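Local coordinates for lipocalin AI-4 (Rhodnius prolixus, PDB 5H9N), which binds cysteinyl leukotrienes such as leukotriene C4 in its lipocalin barrel, probably sequestering these host mediators when the insect feeds on blood, at residues A[139-142]-A[143-147]. The protein carries 1 engineered substitution. Sequence-based numbering, arbitrary orientation.
Sequences STKL and NQLEL
Ser139 opens the short helix 139-144 by accepting a backbone hydrogen bond from Asn143, with Ser139 O and Asn143 N 3.1 Å apart. Thr140 O takes the next bond, from Gln144 N at 2.9 Å. CG2 of Thr140 lies anti to the backbone N, 3.9 Å from Gln144 NE2. Lys141 O receives Leu145 N at 3.0 Å. The Lys141 chain bends at chi2 (59°) and crosses the Gln144 side chain at about a right angle, with Lys141 CD 3.7 Å from Gln144 OE1. Lys141 NZ hydrogen-bonds to Lys16 O. Leu142 ends the series differently. Leu142 O accepts Leu147 N at 2.8 Å in a nearly straight bond (174°), while Glu146 N hydrogen-bonds back to Asn143 O. With the positive phi of Glu146 (59°), this is a Schellman motif. The reversal brings Leu147 beside Leu142, and Leu142 CD2 meets Leu147 CB at 3.7 Å. Both leucines are buried. Leu142 also packs on Leu107, Ile134 and Leu150, and Leu147 on Phe123. Leu145 touches Phe123 and Leu107 as well, which sets the helix end against barrel strands 105-112 and 120-127. Thr140, Asn143, Gln144 and Glu146 are exposed, while Lys141 reaches back to strand 90-100. The contact is thus structural packing of a capped helix on the barrel, away from the bound leukotriene, which lies about 12 Å from the Leu147 side chain.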
loop_
_atom_site.group_PDB
_atom_site.type_symbol
_atom_site.label_atom_id
_atom_site.label_comp_id
_atom_site.label_asym_id
_atom_site.label_seq_id
_atom_site.Cartn_x
_atom_site.Cartn_y
_atom_site.Cartn_z
ATOM N N SER A 139 -12.103 6.582 -11.063
ATOM C CA SER A 139 -11.942 6.668 -12.510
ATOM C C SER A 139 -11.029 7.813 -12.948
ATOM O O SER A 139 -10.056 7.612 -13.671
ATOM C CB SER A 139 -13.311 6.823 -13.165
ATOM O OG SER A 139 -13.879 8.072 -12.817
ATOM N N THR A 140 -11.345 9.021 -12.498
ATOM C CA THR A 140 -10.592 10.195 -12.916
ATOM C C THR A 140 -9.163 10.155 -12.369
ATOM O O THR A 140 -8.205 10.452 -13.081
ATOM C CB THR A 140 -11.300 11.478 -12.470
ATOM O OG1 THR A 140 -12.668 11.417 -12.896
ATOM C CG2 THR A 140 -10.630 12.695 -13.084
ATOM N N LYS A 141 -9.024 9.762 -11.108
ATOM C CA LYS A 141 -7.713 9.700 -10.467
ATOM C C LYS A 141 -6.797 8.691 -11.160
ATOM O O LYS A 141 -5.614 8.961 -11.378
ATOM C CB LYS A 141 -7.861 9.343 -8.991
ATOM C CG LYS A 141 -6.567 9.411 -8.208
ATOM C CD LYS A 141 -6.005 10.816 -8.286
ATOM C CE LYS A 141 -5.216 11.171 -7.052
ATOM N NZ LYS A 141 -4.849 12.610 -7.047
ATOM N N LEU A 142 -7.340 7.533 -11.511
ATOM C CA LEU A 142 -6.561 6.518 -12.219
ATOM C C LEU A 142 -6.126 7.032 -13.587
ATOM O O LEU A 142 -4.997 6.791 -14.011
ATOM C CB LEU A 142 -7.357 5.226 -12.365
ATOM C CG LEU A 142 -7.632 4.477 -11.060
ATOM C CD1 LEU A 142 -8.647 3.361 -11.292
ATOM C CD2 LEU A 142 -6.336 3.906 -10.471
ATOM N N ASN A 143 -7.005 7.756 -14.271
ATOM C CA ASN A 143 -6.628 8.351 -15.542
ATOM C C ASN A 143 -5.472 9.332 -15.366
ATOM O O ASN A 143 -4.499 9.286 -16.121
ATOM C CB ASN A 143 -7.826 9.048 -16.187
ATOM C CG ASN A 143 -7.499 9.620 -17.548
ATOM O OD1 ASN A 143 -7.198 10.804 -17.680
ATOM N ND2 ASN A 143 -7.552 8.774 -18.573
ATOM N N GLN A 144 -5.576 10.192 -14.359
ATOM C CA GLN A 144 -4.558 11.197 -14.081
ATOM C C GLN A 144 -3.203 10.566 -13.778
ATOM O O GLN A 144 -2.163 11.098 -14.175
ATOM C CB GLN A 144 -5.009 12.089 -12.926
ATOM C CG GLN A 144 -6.197 12.972 -13.312
ATOM C CD GLN A 144 -6.796 13.732 -12.144
ATOM O OE1 GLN A 144 -6.662 13.333 -10.987
ATOM N NE2 GLN A 144 -7.474 14.837 -12.447
ATOM N N LEU A 145 -3.215 9.428 -13.094
ATOM C CA LEU A 145 -1.986 8.729 -12.752
ATOM C C LEU A 145 -1.538 7.719 -13.806
ATOM O O LEU A 145 -0.546 7.013 -13.601
ATOM C CB LEU A 145 -2.152 8.003 -11.419
ATOM C CG LEU A 145 -2.371 8.867 -10.178
ATOM C CD1 LEU A 145 -2.826 7.996 -9.020
ATOM C CD2 LEU A 145 -1.098 9.612 -9.810
ATOM N N GLU A 146 -2.276 7.641 -14.912
ATOM C CA GLU A 146 -1.990 6.694 -15.993
ATOM C C GLU A 146 -2.014 5.243 -15.497
ATOM O O GLU A 146 -1.151 4.434 -15.841
ATOM C CB GLU A 146 -0.645 7.034 -16.647
ATOM C CG GLU A 146 -0.500 8.525 -16.958
ATOM C CD GLU A 146 0.780 8.869 -17.697
ATOM O OE1 GLU A 146 1.744 8.082 -17.626
ATOM O OE2 GLU A 146 0.822 9.937 -18.345
ATOM N N LEU A 147 -3.019 4.922 -14.689
ATOM C CA LEU A 147 -3.208 3.581 -14.146
ATOM C C LEU A 147 -4.462 2.935 -14.719
ATOM O O LEU A 147 -5.346 2.496 -13.979
ATOM C CB LEU A 147 -3.305 3.634 -12.629
ATOM C CG LEU A 147 -2.065 4.168 -11.914
ATOM C CD1 LEU A 147 -2.370 4.340 -10.451
ATOM C CD2 LEU A 147 -0.876 3.215 -12.103
#